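Local coordinates for protein lovastatin nonaketide synthase, polyketide synthase component (PDB 7CPX) that builds the nonaketide dihydromonacolin L from malonyl-CoA on the way to lovastatin, working as a homodimer with its partner LovC, at residues S1267-M1272 against S1823-Y1828; R2145-E2150 against F2370-V2375. The protein carries 2 engineered substitutions. All blocks are in the same frame, centred on the assembly; numbering follows the deposited sequence.

In the fold
Contact 1 (1267-1272 against 1823-1828) ties the loop between strands 1249-1260 and 1275-1280 to the loop that follows helix 1814-1822. Contact 2 (2145-2150 against 2370-2375) lies within the ketoreductase domain. Their centres are about 15 Å apart, and they touch by packing where S1823 CB lies 4.1 Å from S2146 OG. In sequence, both segments of contact 1 precede those of contact 2. I1827 of contact 1 also makes backbone hydrogen bonds with V2144, next to R2145 of contact 2. M1272 rests on L2369, next to F2370 in helix 2363-2385. Both contacts lie away from the annotated active sites and the NADP pocket, and no other chain touches either.

Contact 1: S1267-M1272 against S1823-Y1828; sequences STDHAM and SRRPIY
D1269 and R1824 mark the closest backbone approach, with 8.7 Å between D1269 CA and R1824 CA. Segment 1267-1272 leaves a 3-10 turn at T1268 and continues as loop. Segment 1823-1828 is irregular, with P1826 centring an inverse gamma turn. The two arginine side chains span most of this distance to reach T1268 and D1269. D1269 carries the contact, its CG beside its backbone N (chi1 -70°). R1825 grips the carboxylate side-on. R1825 NE donates to D1269 OD1 at 2.6 Å, and R1825 NH2 to D1269 OD2 at 2.5 Å. Both bonds use syn lone pairs, and the second is nearly straight. The two flat groups are close to coplanar, 21° apart. R1824 comes to the same carboxylate from another direction. Its NH2 donates to D1269 OD1 at 2.8 Å, a second salt bridge, and meets that oxygen on the anti side, out of the carboxylate plane. The carboxylate and this guanidinium are turned 62° apart. OD1 thus accepts from both arginines, which probably favours a charged aspartate. R1824 NH1 adds a weak bond to T1268 OG1, which is also hydrogen-bonded to D1265 O. T1268 O sits over one face of the R1824 guanidinium. I1827 CD1 lies over one face of the R1825 guanidinium, toward its rim, and comes within 3.8 Å of D1269 OD2. N1821 of helix 1814-1822 accepts a hydrogen bond from H1270 N and a weak one from R1824 NH2. D1269, R1824 and R1825 form a salt-bridge network, joining the loop between strands 1249-1260 and 1275-1280 to the loop before strand 1828-1832.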
loop_
_atom_site.group_PDB
_atom_site.type_symbol
_atom_site.label_atom_id
_atom_site.label_comp_id
_atom_site.label_asym_id
_atom_site.label_seq_id
_atom_site.Cartn_x
_atom_site.Cartn_y
_atom_site.Cartn_z
ATOM N N SER A 1267 -43.256 2.046 -3.296
ATOM C CA SER A 1267 -43.466 2.744 -4.558
ATOM C C SER A 1267 -43.052 1.882 -5.741
ATOM O O SER A 1267 -43.592 2.038 -6.843
ATOM C CB SER A 1267 -42.690 4.061 -4.566
ATOM O OG SER A 1267 -41.302 3.832 -4.395
ATOM N N THR A 1268 -42.104 0.971 -5.537
ATOM C CA THR A 1268 -41.685 0.047 -6.581
ATOM C C THR A 1268 -42.595 -1.167 -6.688
ATOM O O THR A 1268 -42.377 -2.008 -7.564
ATOM C CB THR A 1268 -40.247 -0.421 -6.333
ATOM O OG1 THR A 1268 -40.196 -1.214 -5.141
ATOM C CG2 THR A 1268 -39.314 0.770 -6.184
ATOM N N ASP A 1269 -43.597 -1.282 -5.820
ATOM C CA ASP A 1269 -44.490 -2.431 -5.863
ATOM C C ASP A 1269 -45.270 -2.521 -7.169
ATOM O O ASP A 1269 -45.701 -1.511 -7.729
ATOM C CB ASP A 1269 -45.419 -2.469 -4.647
ATOM C CG ASP A 1269 -44.683 -2.790 -3.364
ATOM O OD1 ASP A 1269 -43.448 -2.974 -3.416
ATOM O OD2 ASP A 1269 -45.336 -2.861 -2.302
ATOM N N HIS A 1270 -45.442 -3.748 -7.649
ATOM C CA HIS A 1270 -46.228 -4.016 -8.847
ATOM C C HIS A 1270 -47.685 -4.263 -8.478
ATOM O O HIS A 1270 -48.023 -5.303 -7.904
ATOM C CB HIS A 1270 -45.627 -5.144 -9.683
ATOM C CG HIS A 1270 -46.153 -5.203 -11.082
ATOM N ND1 HIS A 1270 -46.027 -4.155 -11.969
ATOM C CD2 HIS A 1270 -46.809 -6.182 -11.746
ATOM C CE1 HIS A 1270 -46.579 -4.488 -13.121
ATOM N NE2 HIS A 1270 -47.060 -5.714 -13.013
ATOM N N ALA A 1271 -48.551 -3.304 -8.809
ATOM C CA ALA A 1271 -49.950 -3.335 -8.407
ATOM C C ALA A 1271 -50.848 -3.988 -9.449
ATOM O O ALA A 1271 -52.031 -3.642 -9.547
ATOM C CB ALA A 1271 -50.435 -1.916 -8.107
ATOM N N MET A 1272 -50.320 -4.930 -10.233
ATOM C CA MET A 1272 -51.115 -5.512 -11.309
ATOM C C MET A 1272 -52.338 -6.236 -10.760
ATOM O O MET A 1272 -53.445 -6.094 -11.291
ATOM C CB MET A 1272 -50.252 -6.460 -12.143
ATOM C CG MET A 1272 -49.807 -7.722 -11.418
ATOM S SD MET A 1272 -48.827 -8.805 -12.473
ATOM C CE MET A 1272 -49.086 -10.379 -11.663
ATOM N N SER A 1823 -41.561 -11.545 -2.880
ATOM C CA SER A 1823 -40.456 -12.118 -3.631
ATOM C C SER A 1823 -39.357 -11.096 -3.882
ATOM O O SER A 1823 -38.205 -11.482 -4.101
ATOM C CB SER A 1823 -40.988 -12.677 -4.953
ATOM O OG SER A 1823 -39.946 -12.979 -5.858
ATOM N N ARG A 1824 -39.684 -9.803 -3.825
ATOM C CA ARG A 1824 -38.749 -8.744 -4.170
ATOM C C ARG A 1824 -38.324 -7.880 -2.991
ATOM O O ARG A 1824 -37.283 -7.223 -3.079
ATOM C CB ARG A 1824 -39.363 -7.839 -5.247
ATOM C CG ARG A 1824 -38.450 -6.735 -5.755
ATOM C CD ARG A 1824 -39.115 -5.972 -6.881
ATOM N NE ARG A 1824 -40.479 -5.613 -6.520
ATOM C CZ ARG A 1824 -40.795 -4.623 -5.697
ATOM N NH1 ARG A 1824 -39.870 -3.840 -5.170
ATOM N NH2 ARG A 1824 -42.071 -4.421 -5.386
ATOM N N ARG A 1825 -39.090 -7.854 -1.905
ATOM C CA ARG A 1825 -38.734 -7.056 -0.740
ATOM C C ARG A 1825 -39.438 -7.640 0.476
ATOM O O ARG A 1825 -40.375 -8.433 0.332
ATOM C CB ARG A 1825 -39.115 -5.581 -0.932
ATOM C CG ARG A 1825 -40.610 -5.312 -0.959
ATOM C CD ARG A 1825 -40.889 -3.851 -1.269
ATOM N NE ARG A 1825 -42.300 -3.509 -1.145
ATOM C CZ ARG A 1825 -42.887 -3.131 -0.017
ATOM N NH1 ARG A 1825 -42.218 -3.056 1.120
ATOM N NH2 ARG A 1825 -44.181 -2.823 -0.032
ATOM N N PRO A 1826 -39.011 -7.270 1.689
ATOM C CA PRO A 1826 -39.633 -7.841 2.891
ATOM C C PRO A 1826 -41.014 -7.269 3.171
ATOM O O PRO A 1826 -41.168 -6.337 3.966
ATOM C CB PRO A 1826 -38.640 -7.484 4.009
ATOM C CG PRO A 1826 -37.393 -7.036 3.315
ATOM C CD PRO A 1826 -37.841 -6.447 2.025
ATOM N N ILE A 1827 -42.025 -7.822 2.512
ATOM C CA ILE A 1827 -43.403 -7.397 2.729
ATOM C C ILE A 1827 -43.916 -8.035 4.013
ATOM O O ILE A 1827 -43.784 -9.249 4.213
ATOM C CB ILE A 1827 -44.286 -7.781 1.532
ATOM C CG1 ILE A 1827 -43.768 -7.127 0.244
ATOM C CG2 ILE A 1827 -45.728 -7.399 1.814
ATOM C CD1 ILE A 1827 -44.510 -5.875 -0.180
ATOM N N TYR A 1828 -44.507 -7.222 4.883
ATOM C CA TYR A 1828 -45.037 -7.678 6.161
ATOM C C TYR A 1828 -46.552 -7.547 6.168
ATOM O O TYR A 1828 -47.093 -6.519 5.746
ATOM C CB TYR A 1828 -44.436 -6.880 7.320
ATOM C CG TYR A 1828 -42.971 -7.161 7.561
ATOM C CD1 TYR A 1828 -42.569 -8.278 8.278
ATOM C CD2 TYR A 1828 -41.992 -6.308 7.075
ATOM C CE1 TYR A 1828 -41.234 -8.539 8.501
ATOM C CE2 TYR A 1828 -40.655 -6.561 7.294
ATOM C CZ TYR A 1828 -40.281 -7.678 8.008
ATOM O OH TYR A 1828 -38.947 -7.936 8.229
#

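Contact 2: R2145-E2150 against F2370-V2375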
loop_
_atom_site.group_PDB
_atom_site.type_symbol
_atom_site.label_atom_id
_atom_site.label_comp_id
_atom_site.label_asym_id
_atom_site.label_seq_id
_atom_site.Cartn_x
_atom_site.Cartn_y
_atom_site.Cartn_z
ATOM N N ARG A 2145 -44.874 -14.430 2.186
ATOM C CA ARG A 2145 -44.183 -15.379 1.329
ATOM C C ARG A 2145 -44.795 -15.349 -0.064
ATOM O O ARG A 2145 -46.002 -15.146 -0.228
ATOM C CB ARG A 2145 -44.259 -16.797 1.903
ATOM C CG ARG A 2145 -43.737 -17.882 0.969
ATOM C CD ARG A 2145 -43.918 -19.274 1.551
ATOM N NE ARG A 2145 -42.840 -19.640 2.461
ATOM C CZ ARG A 2145 -42.646 -20.863 2.935
ATOM N NH1 ARG A 2145 -43.442 -21.868 2.605
ATOM N NH2 ARG A 2145 -41.623 -21.087 3.755
ATOM N N SER A 2146 -43.948 -15.552 -1.069
ATOM C CA SER A 2146 -44.425 -15.591 -2.441
ATOM C C SER A 2146 -45.382 -16.761 -2.637
ATOM O O SER A 2146 -45.234 -17.826 -2.032
ATOM C CB SER A 2146 -43.251 -15.707 -3.413
ATOM O OG SER A 2146 -43.701 -15.686 -4.755
ATOM N N ILE A 2147 -46.377 -16.551 -3.500
ATOM C CA ILE A 2147 -47.376 -17.584 -3.746
ATOM C C ILE A 2147 -46.716 -18.851 -4.269
ATOM O O ILE A 2147 -47.131 -19.966 -3.925
ATOM C CB ILE A 2147 -48.444 -17.060 -4.724
ATOM C CG1 ILE A 2147 -49.653 -17.994 -4.754
ATOM C CG2 ILE A 2147 -47.862 -16.924 -6.113
ATOM C CD1 ILE A 2147 -50.490 -17.939 -3.502
ATOM N N ASP A 2148 -45.688 -18.708 -5.104
ATOM C CA ASP A 2148 -44.986 -19.836 -5.698
ATOM C C ASP A 2148 -43.662 -20.128 -5.002
ATOM O O ASP A 2148 -42.775 -20.742 -5.603
ATOM C CB ASP A 2148 -44.752 -19.585 -7.188
ATOM C CG ASP A 2148 -43.935 -18.336 -7.449
ATOM O OD1 ASP A 2148 -43.587 -17.635 -6.476
ATOM O OD2 ASP A 2148 -43.638 -18.056 -8.629
ATOM N N ALA A 2149 -43.502 -19.686 -3.753
ATOM C CA ALA A 2149 -42.293 -20.020 -3.010
ATOM C C ALA A 2149 -42.230 -21.507 -2.693
ATOM O O ALA A 2149 -41.137 -22.080 -2.614
ATOM C CB ALA A 2149 -42.226 -19.203 -1.721
ATOM N N GLU A 2150 -43.381 -22.144 -2.512
ATOM C CA GLU A 2150 -43.471 -23.548 -2.148
ATOM C C GLU A 2150 -44.075 -24.346 -3.297
ATOM O O GLU A 2150 -44.626 -23.792 -4.251
ATOM C CB GLU A 2150 -44.316 -23.720 -0.879
ATOM C CG GLU A 2150 -43.926 -24.909 -0.018
ATOM C CD GLU A 2150 -42.575 -24.730 0.643
ATOM O OE1 GLU A 2150 -41.952 -23.665 0.448
ATOM O OE2 GLU A 2150 -42.136 -25.653 1.358
ATOM N N PHE A 2370 -50.956 -17.023 -12.381
ATOM C CA PHE A 2370 -51.547 -18.344 -12.562
ATOM C C PHE A 2370 -51.506 -19.140 -11.266
ATOM O O PHE A 2370 -52.454 -19.865 -10.939
ATOM C CB PHE A 2370 -50.815 -19.096 -13.673
ATOM C CG PHE A 2370 -51.297 -20.501 -13.868
ATOM C CD1 PHE A 2370 -50.760 -21.538 -13.132
ATOM C CD2 PHE A 2370 -52.287 -20.784 -14.790
ATOM C CE1 PHE A 2370 -51.202 -22.828 -13.305
ATOM C CE2 PHE A 2370 -52.732 -22.073 -14.971
ATOM C CZ PHE A 2370 -52.190 -23.099 -14.228
ATOM N N ALA A 2371 -50.408 -19.030 -10.521
ATOM C CA ALA A 2371 -50.294 -19.728 -9.247
ATOM C C ALA A 2371 -51.371 -19.266 -8.284
ATOM O O ALA A 2371 -52.019 -20.078 -7.614
ATOM C CB ALA A 2371 -48.914 -19.481 -8.645
ATOM N N GLU A 2372 -51.571 -17.953 -8.199
ATOM C CA GLU A 2372 -52.588 -17.427 -7.303
ATOM C C GLU A 2372 -53.982 -17.806 -7.770
ATOM O O GLU A 2372 -54.875 -17.997 -6.945
ATOM C CB GLU A 2372 -52.461 -15.913 -7.187
ATOM C CG GLU A 2372 -53.274 -15.328 -6.049
ATOM C CD GLU A 2372 -52.510 -15.272 -4.740
ATOM O OE1 GLU A 2372 -51.261 -15.260 -4.771
ATOM O OE2 GLU A 2372 -53.161 -15.240 -3.674
ATOM N N ALA A 2373 -54.192 -17.926 -9.082
ATOM C CA ALA A 2373 -55.483 -18.398 -9.574
ATOM C C ALA A 2373 -55.725 -19.850 -9.181
ATOM O O ALA A 2373 -56.839 -20.220 -8.793
ATOM C CB ALA A 2373 -55.561 -18.238 -11.089
ATOM N N VAL A 2374 -54.694 -20.687 -9.283
ATOM C CA VAL A 2374 -54.816 -22.074 -8.842
ATOM C C VAL A 2374 -55.135 -22.120 -7.355
ATOM O O VAL A 2374 -56.004 -22.878 -6.904
ATOM C CB VAL A 2374 -53.528 -22.852 -9.162
ATOM C CG1 VAL A 2374 -53.562 -24.221 -8.512
ATOM C CG2 VAL A 2374 -53.348 -22.981 -10.657
ATOM N N VAL A 2375 -54.425 -21.309 -6.572
ATOM C CA VAL A 2375 -54.658 -21.267 -5.133
ATOM C C VAL A 2375 -56.071 -20.790 -4.842
ATOM O O VAL A 2375 -56.728 -21.285 -3.923
ATOM C CB VAL A 2375 -53.607 -20.373 -4.454
ATOM C CG1 VAL A 2375 -53.987 -20.115 -3.009
ATOM C CG2 VAL A 2375 -52.244 -21.024 -4.538
#
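I2147 projects from a type I beta turn, S2146 to A2149, onto A2371, E2372 and V2375 of a helix. The nearest CA atoms are those of I2147 and E2372, 6.3 Å apart, with D2148 and A2371 almost as close. I2147 CB faces E2372 OE1. From there the side chain divides. CG2 goes to the methyl of A2371, with I2147 CG2 and A2371 CB 3.7 Å apart. CG1 is anti to the backbone N (chi1 -167°) and passes E2372 OE1 and E2372 CA. At the tip, I2147 CD1 meets V2375 CG2 at 3.7 Å and also lies beside the E2372 carboxylate. E2372 bends at chi2, and its side chain crosses that of I2147 obliquely. Its polar end is held by R1819, which forms a salt bridge with E2372 OE2. Within the turn, S2146 OG donates to D2148 OD1 at 2.6 Å. D2148 OD2 is hydrogen-bonded to W2175 NE1 of helix 2167-2178, which A2371 also touches. In the ketoreductase domain, this face of helix 2363-2385 thus receives the loop between strands 2139-2143 and 2158-2162, while F2370, A2373 and V2374 pack on strand 2288-2294 of the parallel sheet.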